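Local coordinates for putative oxidoreductase (Bacteroides fragilis NCTC 9343, PDB 3EOF), which binds flavin mononucleotide and is probably an FMN-dependent oxidoreductase of the nitroreductase family, at residues I57-A61 with H62-P66. Sequence-based numbering, arbitrary orientation.
Sequences ILSPA and HFNQP. With FMN (flavin mononucleotide), chain C.
Ser59 meets Asn64 twice, through backbone and side chain, and the double link shows how a chain leaving a helix can be folded back on itself so that a flavin-binding glutamine follows the turn. The carbonyl O of Ser59 accepts the backbone N of Asn64 at 2.7 Å, the donor standing above the carbonyl plane. On the side-chain level, Ser59 OG is turned anti to its own N (chi1 -162°), which brings it to 2.8 Å from Asn64 ND2 and almost exactly into the plane of that amide. A type I beta turn from Pro60 to Phe63, closed by Phe63 N to Pro60 O at 3.0 Å, lies inside this loop. Asn64 and Phe63 both have positive phi, which completes the reversal.

The tight side belongs to His62. Its ring has the methyl of Ala61 over one face, CD2 lies 3.3 Å from Leu58 O, and ND1 is hydrogen-bonded to Thr133. The solvent-facing part holds the exposed Asn64 side chain, still tied to Ser59, and a water that joins Ser59 OG to Gln65 O. Phe63, also exposed, turns another way, with Ala61 O over one face of its ring.

Gln65 connects the turn to the flavin. Its NE2 reaches back 3.1 Å to His62 O, which lies in the plane of the Gln65 amide, and also donates to FMN O4, while OE1 accepts FMN N3 at 2.7 Å. Gripped by these three bonds, the amide reads the flavin's N3-H and C4 carbonyl together.

The turn thus links helix 52-58 to helix 67-70, with His62 packed against Val68 of the latter, Ile141 of helix 138-145 and Leu131 of strand 127-131.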
loop_
_atom_site.group_PDB
_atom_site.type_symbol
_atom_site.label_atom_id
_atom_site.label_comp_id
_atom_site.label_asym_id
_atom_site.label_seq_id
_atom_site.Cartn_x
_atom_site.Cartn_y
_atom_site.Cartn_z
ATOM N N ILE A 57 -20.288 -15.116 6.569
ATOM C CA ILE A 57 -20.744 -13.735 6.744
ATOM C C ILE A 57 -19.944 -12.740 5.875
ATOM O O ILE A 57 -20.531 -11.871 5.249
ATOM C CB ILE A 57 -20.723 -13.335 8.232
ATOM C CG1 ILE A 57 -21.813 -14.116 8.991
ATOM C CG2 ILE A 57 -20.961 -11.868 8.371
ATOM C CD1 ILE A 57 -21.683 -13.970 10.484
ATOM N N LEU A 58 -18.626 -12.900 5.813
ATOM C CA LEU A 58 -17.744 -12.051 4.974
ATOM C C LEU A 58 -17.882 -12.287 3.495
ATOM O O LEU A 58 -17.596 -11.416 2.695
ATOM C CB LEU A 58 -16.255 -12.290 5.297
ATOM C CG LEU A 58 -15.642 -11.670 6.540
ATOM C CD1 LEU A 58 -14.127 -11.975 6.554
ATOM C CD2 LEU A 58 -15.952 -10.138 6.524
ATOM N N SER A 59 -18.277 -13.501 3.148
ATOM C CA SER A 59 -18.355 -13.955 1.757
ATOM C C SER A 59 -19.127 -13.050 0.804
ATOM O O SER A 59 -18.637 -12.739 -0.269
ATOM C CB SER A 59 -18.897 -15.401 1.705
ATOM O OG SER A 59 -18.590 -15.986 0.454
ATOM N N PRO A 60 -20.355 -12.651 1.167
ATOM C CA PRO A 60 -21.134 -11.753 0.309
ATOM C C PRO A 60 -20.482 -10.403 0.060
ATOM O O PRO A 60 -20.612 -9.859 -1.039
ATOM C CB PRO A 60 -22.450 -11.555 1.091
ATOM C CG PRO A 60 -22.502 -12.620 2.062
ATOM C CD PRO A 60 -21.092 -13.028 2.373
ATOM N N ALA A 61 -19.822 -9.857 1.086
ATOM C CA ALA A 61 -19.073 -8.605 0.992
ATOM C C ALA A 61 -18.050 -8.710 -0.167
ATOM O O ALA A 61 -17.801 -7.744 -0.923
ATOM C CB ALA A 61 -18.346 -8.335 2.319
ATOM N N HIS A 62 -17.472 -9.908 -0.302
ATOM C CA HIS A 62 -16.475 -10.198 -1.313
ATOM C C HIS A 62 -17.071 -10.873 -2.544
ATOM O O HIS A 62 -16.368 -11.536 -3.281
ATOM C CB HIS A 62 -15.338 -11.011 -0.689
ATOM C CG HIS A 62 -14.628 -10.258 0.389
ATOM N ND1 HIS A 62 -13.852 -9.163 0.112
ATOM C CD2 HIS A 62 -14.674 -10.358 1.738
ATOM C CE1 HIS A 62 -13.378 -8.664 1.241
ATOM N NE2 HIS A 62 -13.844 -9.385 2.245
ATOM N N PHE A 63 -18.352 -10.622 -2.805
ATOM C CA PHE A 63 -19.054 -11.160 -3.955
ATOM C C PHE A 63 -19.048 -12.682 -4.042
ATOM O O PHE A 63 -19.152 -13.259 -5.153
ATOM C CB PHE A 63 -18.547 -10.568 -5.287
ATOM C CG PHE A 63 -18.589 -9.073 -5.357
ATOM C CD1 PHE A 63 -19.672 -8.359 -4.879
ATOM C CD2 PHE A 63 -17.561 -8.376 -5.963
ATOM C CE1 PHE A 63 -19.684 -6.987 -4.937
ATOM C CE2 PHE A 63 -17.599 -6.985 -6.036
ATOM C CZ PHE A 63 -18.650 -6.311 -5.510
ATOM N N ASN A 64 -18.970 -13.322 -2.877
ATOM C CA ASN A 64 -18.967 -14.777 -2.778
ATOM C C ASN A 64 -17.863 -15.481 -3.554
ATOM O O ASN A 64 -18.034 -16.585 -4.086
ATOM C CB ASN A 64 -20.359 -15.285 -3.126
ATOM C CG ASN A 64 -21.351 -14.939 -2.062
ATOM O OD1 ASN A 64 -22.459 -14.471 -2.349
ATOM N ND2 ASN A 64 -20.944 -15.131 -0.795
ATOM N N GLN A 65 -16.717 -14.814 -3.607
ATOM C CA GLN A 65 -15.548 -15.378 -4.251
ATOM C C GLN A 65 -15.207 -16.509 -3.350
ATOM O O GLN A 65 -15.204 -16.333 -2.135
ATOM C CB GLN A 65 -14.414 -14.393 -4.328
ATOM C CG GLN A 65 -14.726 -13.190 -5.165
ATOM C CD GLN A 65 -13.555 -12.273 -5.265
ATOM O OE1 GLN A 65 -12.633 -12.558 -6.018
ATOM N NE2 GLN A 65 -13.571 -11.167 -4.510
ATOM N N PRO A 66 -14.943 -17.686 -3.928
ATOM C CA PRO A 66 -14.785 -18.906 -3.138
ATOM C C PRO A 66 -13.695 -18.940 -2.106
ATOM O O PRO A 66 -13.848 -19.628 -1.122
ATOM C CB PRO A 66 -14.613 -20.004 -4.200
ATOM C CG PRO A 66 -14.234 -19.278 -5.465
ATOM C CD PRO A 66 -14.822 -17.930 -5.377
HETATM N N1 FMN C . -7.899 -11.726 -7.374
HETATM C C2 FMN C . -9.196 -12.252 -7.362
HETATM O O2 FMN C . -9.423 -13.401 -7.772
HETATM N N3 FMN C . -10.276 -11.484 -6.920
HETATM C C4 FMN C . -10.124 -10.159 -6.465
HETATM O O4 FMN C . -11.025 -9.652 -5.695
HETATM C C4A FMN C . -8.793 -9.637 -6.505
HETATM N N5 FMN C . -8.560 -8.336 -6.080
HETATM C C5A FMN C . -7.283 -7.797 -6.051
HETATM C C6 FMN C . -7.147 -6.481 -5.586
HETATM C C7 FMN C . -5.907 -5.870 -5.540
HETATM C C7M FMN C . -5.840 -4.451 -5.054
HETATM C C8 FMN C . -4.784 -6.571 -5.974
HETATM C C8M FMN C . -3.438 -5.988 -5.695
HETATM C C9 FMN C . -4.911 -7.897 -6.445
HETATM C C9A FMN C . -6.171 -8.546 -6.497
HETATM N N10 FMN C . -6.386 -9.869 -6.959
HETATM C C10 FMN C . -7.686 -10.408 -6.958
HETATM C "C1'" FMN C . -5.263 -10.724 -7.541
HETATM C "C2'" FMN C . -4.932 -10.218 -8.938
HETATM O "O2'" FMN C . -6.014 -10.568 -9.811
HETATM C "C3'" FMN C . -3.576 -10.709 -9.404
HETATM O "O3'" FMN C . -2.491 -10.165 -8.629
HETATM C "C4'" FMN C . -3.315 -10.393 -10.883
HETATM O "O4'" FMN C . -4.158 -11.163 -11.717
HETATM C "C5'" FMN C . -1.915 -10.800 -11.248
HETATM O "O5'" FMN C . -1.827 -12.166 -10.840
HETATM P P FMN C . -0.578 -12.713 -9.944
HETATM O O1P FMN C . -0.582 -12.058 -8.547
HETATM O O2P FMN C . 0.698 -12.343 -10.656
HETATM O O3P FMN C . -0.731 -14.240 -9.978
HETATM O O HOH W 1 -16.797 -17.642 -0.342
#